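Local coordinates for protein geranyltranstransferase (Thermotoga neapolitana, PDB 4WK5) that probably acts as a magnesium-dependent prenyltransferase, joining isoprenoid diphosphates into longer chains, at residues K57-L62 with F281-N286; M181-T186 with L211-G216. One frame throughout, in Å; residues are numbered along the deposited sequence.

Contact 1: residues K57-L62 with F281-N286; sequences KRIRPL and FDFLRN
This is a small, purely apolar contact near the surface, where the first turn of helix 59-70 meets helix 278-289 close to the C terminus of the chain. F283 reaches across and does nearly all the work on its side. CG of F283 stands anti to the backbone N (chi1 175°), which sends the ring straight out toward the other helix, its far end leading. There CZ of F283 rests 3.7 Å from CB of L62 and 3.9 Å from CD1 of I59, so two residues one helical turn apart hold the tip of the ring between them. CD1 of L62 also comes to 4.1 Å from CZ of F283, and the two side chains cross at about a right angle. I59 brings up its longer branch, with CG1 beside its backbone N. CA of L62 and CA of F283 are 8.7 Å apart, and the ring of F283 fills that interval. Outside the pair, L62 also touches K24 and I28 of helix 23-36, and I59 touches F190 of helix 175-201. R58, at the N-cap position, turns the other way, into salt bridges with E29 and E86. Within this all-helical fold, K57 and R60 fit the GGKxxR motif, whose lysine and last arginine bind the diphosphate of isopentenyl diphosphate in related trans-prenyl synthases and probably do so here.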
loop_
_atom_site.group_PDB
_atom_site.type_symbol
_atom_site.label_atom_id
_atom_site.label_comp_id
_atom_site.label_asym_id
_atom_site.label_seq_id
_atom_site.Cartn_x
_atom_site.Cartn_y
_atom_site.Cartn_z
ATOM N N LYS A 57 -18.979 -6.758 -9.269
ATOM C CA LYS A 57 -19.631 -8.047 -9.119
ATOM C C LYS A 57 -19.233 -8.739 -7.825
ATOM O O LYS A 57 -19.866 -9.729 -7.431
ATOM C CB LYS A 57 -19.306 -8.942 -10.319
ATOM C CG LYS A 57 -19.780 -8.362 -11.644
ATOM C CD LYS A 57 -19.179 -9.082 -12.842
ATOM C CE LYS A 57 -19.830 -8.611 -14.136
ATOM N NZ LYS A 57 -19.659 -7.144 -14.359
ATOM N N ARG A 58 -18.182 -8.221 -7.185
ATOM C CA ARG A 58 -17.660 -8.755 -5.922
ATOM C C ARG A 58 -17.262 -10.225 -6.009
ATOM O O ARG A 58 -17.385 -10.956 -5.036
ATOM C CB ARG A 58 -18.682 -8.591 -4.775
ATOM C CG ARG A 58 -19.281 -7.191 -4.614
ATOM C CD ARG A 58 -18.208 -6.112 -4.398
ATOM N NE ARG A 58 -18.833 -4.847 -4.007
ATOM C CZ ARG A 58 -18.261 -3.652 -4.136
ATOM N NH1 ARG A 58 -17.028 -3.532 -4.636
ATOM N NH2 ARG A 58 -18.926 -2.567 -3.753
ATOM N N ILE A 59 -16.756 -10.660 -7.159
ATOM C CA ILE A 59 -16.414 -12.075 -7.328
ATOM C C ILE A 59 -15.350 -12.547 -6.330
ATOM O O ILE A 59 -15.465 -13.621 -5.743
ATOM C CB ILE A 59 -15.937 -12.345 -8.765
ATOM C CG1 ILE A 59 -17.085 -12.100 -9.752
ATOM C CG2 ILE A 59 -15.415 -13.760 -8.901
ATOM C CD1 ILE A 59 -18.384 -12.791 -9.373
ATOM N N ARG A 60 -14.329 -11.728 -6.108
ATOM C CA ARG A 60 -13.239 -12.145 -5.228
ATOM C C ARG A 60 -13.681 -12.308 -3.771
ATOM O O ARG A 60 -13.407 -13.347 -3.170
ATOM C CB ARG A 60 -12.064 -11.168 -5.338
ATOM C CG ARG A 60 -11.369 -11.231 -6.692
ATOM C CD ARG A 60 -10.496 -9.982 -6.943
ATOM N NE ARG A 60 -9.969 -9.973 -8.312
ATOM C CZ ARG A 60 -10.641 -9.527 -9.370
ATOM N NH1 ARG A 60 -11.864 -9.042 -9.227
ATOM N NH2 ARG A 60 -10.086 -9.565 -10.582
ATOM N N PRO A 61 -14.364 -11.297 -3.185
ATOM C CA PRO A 61 -14.760 -11.537 -1.789
ATOM C C PRO A 61 -15.797 -12.652 -1.668
ATOM O O PRO A 61 -15.807 -13.380 -0.671
ATOM C CB PRO A 61 -15.350 -10.187 -1.340
ATOM C CG PRO A 61 -15.666 -9.442 -2.607
ATOM C CD PRO A 61 -14.622 -9.901 -3.598
ATOM N N LEU A 62 -16.666 -12.786 -2.666
ATOM C CA LEU A 62 -17.621 -13.893 -2.652
ATOM C C LEU A 62 -16.901 -15.237 -2.671
ATOM O O LEU A 62 -17.322 -16.169 -1.998
ATOM C CB LEU A 62 -18.590 -13.797 -3.830
ATOM C CG LEU A 62 -19.715 -12.767 -3.704
ATOM C CD1 LEU A 62 -20.384 -12.556 -5.055
ATOM C CD2 LEU A 62 -20.732 -13.235 -2.670
ATOM N N PHE A 281 -17.839 -24.744 -6.064
ATOM C CA PHE A 281 -18.126 -25.358 -7.350
ATOM C C PHE A 281 -19.375 -24.754 -7.991
ATOM O O PHE A 281 -19.352 -24.343 -9.150
ATOM C CB PHE A 281 -18.303 -26.866 -7.167
ATOM C CG PHE A 281 -18.727 -27.585 -8.408
ATOM C CD1 PHE A 281 -17.798 -27.926 -9.375
ATOM C CD2 PHE A 281 -20.051 -27.947 -8.596
ATOM C CE1 PHE A 281 -18.182 -28.600 -10.511
ATOM C CE2 PHE A 281 -20.443 -28.627 -9.737
ATOM C CZ PHE A 281 -19.508 -28.952 -10.694
ATOM N N ASP A 282 -20.461 -24.702 -7.226
ATOM C CA ASP A 282 -21.714 -24.155 -7.730
ATOM C C ASP A 282 -21.551 -22.685 -8.129
ATOM O O ASP A 282 -22.018 -22.275 -9.194
ATOM C CB ASP A 282 -22.825 -24.297 -6.691
ATOM C CG ASP A 282 -23.247 -25.739 -6.472
ATOM O OD1 ASP A 282 -23.018 -26.585 -7.367
ATOM O OD2 ASP A 282 -23.821 -26.021 -5.404
ATOM N N PHE A 283 -20.879 -21.910 -7.276
ATOM C CA PHE A 283 -20.617 -20.490 -7.534
ATOM C C PHE A 283 -19.862 -20.310 -8.851
ATOM O O PHE A 283 -20.283 -19.545 -9.731
ATOM C CB PHE A 283 -19.834 -19.884 -6.357
ATOM C CG PHE A 283 -19.406 -18.449 -6.561
ATOM C CD1 PHE A 283 -20.322 -17.472 -6.923
ATOM C CD2 PHE A 283 -18.091 -18.083 -6.369
ATOM C CE1 PHE A 283 -19.921 -16.156 -7.095
ATOM C CE2 PHE A 283 -17.685 -16.768 -6.538
ATOM C CZ PHE A 283 -18.605 -15.809 -6.909
ATOM N N LEU A 284 -18.769 -21.042 -9.014
ATOM C CA LEU A 284 -17.945 -20.855 -10.202
ATOM C C LEU A 284 -18.563 -21.495 -11.443
ATOM O O LEU A 284 -18.306 -21.054 -12.567
ATOM C CB LEU A 284 -16.536 -21.395 -9.963
ATOM C CG LEU A 284 -15.773 -20.632 -8.876
ATOM C CD1 LEU A 284 -14.344 -21.102 -8.795
ATOM C CD2 LEU A 284 -15.834 -19.120 -9.108
ATOM N N ARG A 285 -19.384 -22.523 -11.243
ATOM C CA ARG A 285 -20.098 -23.131 -12.355
ATOM C C ARG A 285 -21.115 -22.152 -12.934
ATOM O O ARG A 285 -21.200 -21.984 -14.150
ATOM C CB ARG A 285 -20.799 -24.417 -11.918
ATOM C CG ARG A 285 -21.341 -25.252 -13.066
ATOM C CD ARG A 285 -22.194 -26.387 -12.538
ATOM N NE ARG A 285 -23.122 -25.906 -11.518
ATOM C CZ ARG A 285 -23.953 -26.681 -10.830
ATOM N NH1 ARG A 285 -23.983 -27.988 -11.053
ATOM N NH2 ARG A 285 -24.758 -26.145 -9.922
ATOM N N ASN A 286 -21.879 -21.499 -12.063
ATOM C CA ASN A 286 -22.867 -20.524 -12.515
ATOM C C ASN A 286 -22.212 -19.253 -13.037
ATOM O O ASN A 286 -22.801 -18.515 -13.823
ATOM C CB ASN A 286 -23.849 -20.187 -11.391
ATOM C CG ASN A 286 -24.702 -21.377 -10.988
ATOM O OD1 ASN A 286 -24.846 -21.682 -9.804
ATOM N ND2 ASN A 286 -25.272 -22.057 -11.978
#

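Contact 2: residues M181-T186 with L211-G216; sequences MYSFKT and LGEKFG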
loop_
_atom_site.group_PDB
_atom_site.type_symbol
_atom_site.label_atom_id
_atom_site.label_comp_id
_atom_site.label_asym_id
_atom_site.label_seq_id
_atom_site.Cartn_x
_atom_site.Cartn_y
_atom_site.Cartn_z
ATOM N N MET A 181 2.483 -12.556 -16.946
ATOM C CA MET A 181 1.830 -11.312 -16.593
ATOM C C MET A 181 0.391 -11.555 -16.110
ATOM O O MET A 181 -0.061 -10.934 -15.143
ATOM C CB MET A 181 1.864 -10.349 -17.784
ATOM C CG MET A 181 1.218 -8.995 -17.517
ATOM S SD MET A 181 -0.531 -8.991 -17.948
ATOM C CE MET A 181 -0.383 -9.110 -19.743
ATOM N N TYR A 182 -0.331 -12.456 -16.776
ATOM C CA TYR A 182 -1.691 -12.797 -16.337
ATOM C C TYR A 182 -1.642 -13.407 -14.947
ATOM O O TYR A 182 -2.467 -13.117 -14.093
ATOM C CB TYR A 182 -2.362 -13.782 -17.301
ATOM C CG TYR A 182 -2.986 -13.129 -18.517
ATOM C CD1 TYR A 182 -2.337 -12.102 -19.193
ATOM C CD2 TYR A 182 -4.215 -13.565 -19.007
ATOM C CE1 TYR A 182 -2.911 -11.505 -20.303
ATOM C CE2 TYR A 182 -4.787 -12.981 -20.110
ATOM C CZ TYR A 182 -4.134 -11.953 -20.754
ATOM O OH TYR A 182 -4.706 -11.367 -21.860
ATOM N N SER A 183 -0.677 -14.288 -14.750
ATOM C CA SER A 183 -0.521 -14.968 -13.472
ATOM C C SER A 183 -0.286 -13.983 -12.341
ATOM O O SER A 183 -0.858 -14.117 -11.262
ATOM C CB SER A 183 0.640 -15.957 -13.539
ATOM O OG SER A 183 0.929 -16.474 -12.257
ATOM N N PHE A 184 0.554 -12.987 -12.595
ATOM C CA PHE A 184 0.855 -11.986 -11.578
ATOM C C PHE A 184 -0.273 -10.968 -11.404
ATOM O O PHE A 184 -0.663 -10.630 -10.276
ATOM C CB PHE A 184 2.141 -11.228 -11.920
ATOM C CG PHE A 184 3.411 -11.931 -11.496
ATOM C CD1 PHE A 184 3.452 -13.303 -11.328
ATOM C CD2 PHE A 184 4.548 -11.189 -11.233
ATOM C CE1 PHE A 184 4.629 -13.936 -10.936
ATOM C CE2 PHE A 184 5.734 -11.816 -10.835
ATOM C CZ PHE A 184 5.768 -13.187 -10.688
ATOM N N LYS A 185 -0.797 -10.464 -12.516
ATOM C CA LYS A 185 -1.732 -9.340 -12.457
ATOM C C LYS A 185 -3.129 -9.721 -11.969
ATOM O O LYS A 185 -3.819 -8.912 -11.323
ATOM C CB LYS A 185 -1.825 -8.687 -13.842
ATOM C CG LYS A 185 -2.789 -7.517 -13.958
ATOM C CD LYS A 185 -3.104 -7.269 -15.435
ATOM C CE LYS A 185 -4.253 -6.294 -15.620
ATOM N NZ LYS A 185 -3.951 -4.959 -15.049
ATOM N N THR A 186 -3.546 -10.946 -12.282
ATOM C CA THR A 186 -4.893 -11.412 -11.967
ATOM C C THR A 186 -4.873 -12.713 -11.158
ATOM O O THR A 186 -5.609 -12.866 -10.173
ATOM C CB THR A 186 -5.709 -11.631 -13.259
ATOM O OG1 THR A 186 -5.711 -10.409 -14.008
ATOM C CG2 THR A 186 -7.152 -12.037 -12.936
ATOM N N LEU A 211 -4.809 -23.712 -7.932
ATOM C CA LEU A 211 -6.146 -23.593 -8.509
ATOM C C LEU A 211 -6.545 -22.147 -8.759
ATOM O O LEU A 211 -7.049 -21.807 -9.829
ATOM C CB LEU A 211 -7.184 -24.243 -7.596
ATOM C CG LEU A 211 -7.187 -25.760 -7.468
ATOM C CD1 LEU A 211 -8.421 -26.179 -6.678
ATOM C CD2 LEU A 211 -7.147 -26.441 -8.836
ATOM N N GLY A 212 -6.325 -21.288 -7.766
ATOM C CA GLY A 212 -6.702 -19.899 -7.901
ATOM C C GLY A 212 -5.931 -19.199 -8.997
ATOM O O GLY A 212 -6.475 -18.360 -9.717
ATOM N N GLU A 213 -4.651 -19.532 -9.128
ATOM C CA GLU A 213 -3.856 -18.927 -10.183
ATOM C C GLU A 213 -4.390 -19.289 -11.563
ATOM O O GLU A 213 -4.547 -18.412 -12.416
ATOM C CB GLU A 213 -2.390 -19.329 -10.075
ATOM C CG GLU A 213 -1.499 -18.416 -10.895
ATOM C CD GLU A 213 -0.159 -19.029 -11.208
ATOM O OE1 GLU A 213 0.674 -19.139 -10.283
ATOM O OE2 GLU A 213 0.064 -19.385 -12.385
ATOM N N LYS A 214 -4.688 -20.570 -11.787
ATOM C CA LYS A 214 -5.226 -20.978 -13.074
ATOM C C LYS A 214 -6.607 -20.374 -13.314
ATOM O O LYS A 214 -6.900 -19.924 -14.424
ATOM C CB LYS A 214 -5.278 -22.507 -13.195
ATOM C CG LYS A 214 -3.902 -23.138 -13.170
ATOM C CD LYS A 214 -3.912 -24.525 -13.796
ATOM C CE LYS A 214 -2.619 -24.770 -14.566
ATOM N NZ LYS A 214 -2.647 -26.049 -15.325
ATOM N N PHE A 215 -7.446 -20.354 -12.284
ATOM C CA PHE A 215 -8.743 -19.707 -12.422
ATOM C C PHE A 215 -8.565 -18.249 -12.848
ATOM O O PHE A 215 -9.263 -17.757 -13.738
ATOM C CB PHE A 215 -9.544 -19.786 -11.119
ATOM C CG PHE A 215 -10.859 -19.051 -11.179
ATOM C CD1 PHE A 215 -10.964 -17.745 -10.718
ATOM C CD2 PHE A 215 -11.982 -19.656 -11.729
ATOM C CE1 PHE A 215 -12.163 -17.061 -10.797
ATOM C CE2 PHE A 215 -13.176 -18.976 -11.802
ATOM C CZ PHE A 215 -13.264 -17.677 -11.339
ATOM N N GLY A 216 -7.620 -17.563 -12.209
ATOM C CA GLY A 216 -7.353 -16.166 -12.519
ATOM C C GLY A 216 -6.905 -15.934 -13.955
ATOM O O GLY A 216 -7.328 -14.974 -14.589
#
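The carboxylate of E213 presents one flat face to S183, whose hydroxyl sits almost directly above the carboxyl carbon: OG of S183 is 3.0 Å from CD of E213. The same OG lies 3.0 Å from OE2 and 3.3 Å from OE1 of E213, but its position over the plane gives a poor angle for hydrogen bonding to either oxygen. CB of S183 rests above the same face, 3.7 Å from OE2 of E213, and the outer edges of the carboxylate take no atom from M181-T186. E213 gets there by running extended, with CG anti to the backbone N (chi1 -164°), while S183 holds OG anti to its own N (chi1 171°). An alanine in place of E213 is likely to leave the S183 hydroxyl without the carboxylate that lies over it, and perhaps more open to solvent.

One turn further on, the backbones themselves close in. G216 puts no side chain in the way, and its CA lies 5.4 Å from CA of T186. CG2 of T186 packs 3.4 Å from O of G216, while OG1 of T186 hydrogen-bonds to Q220 further along the same partner helix. Helix 175-201, which has a wider pi-type turn at 183-186, thus lies closely against helix 206-229. Beyond them, F184 and M181 face helix 143-166, F184 also meeting F40 of the second subunit, while L211 and F215 pack against helix 248-274.

Overall arrangement
From the N terminus the chain passes through helices 23-36 and 43-53 and reaches residues 57-62, the first half of contact 1. Its partner, 281-286, comes 219 residues later, so contact 1 closes a long, mainly helical loop and brings the last helix back to an early one. Contact 2 is nested inside that loop: only 25 residues separate 181-186 from 211-216, and it pairs two successive long helices, 175-201 and 206-229. The centres of the contacts lie about 15 Å apart, and they touch directly where CD2 of L284 packs 3.7 Å from CZ of F215, linking the C-terminal helix to the helix pair of contact 2.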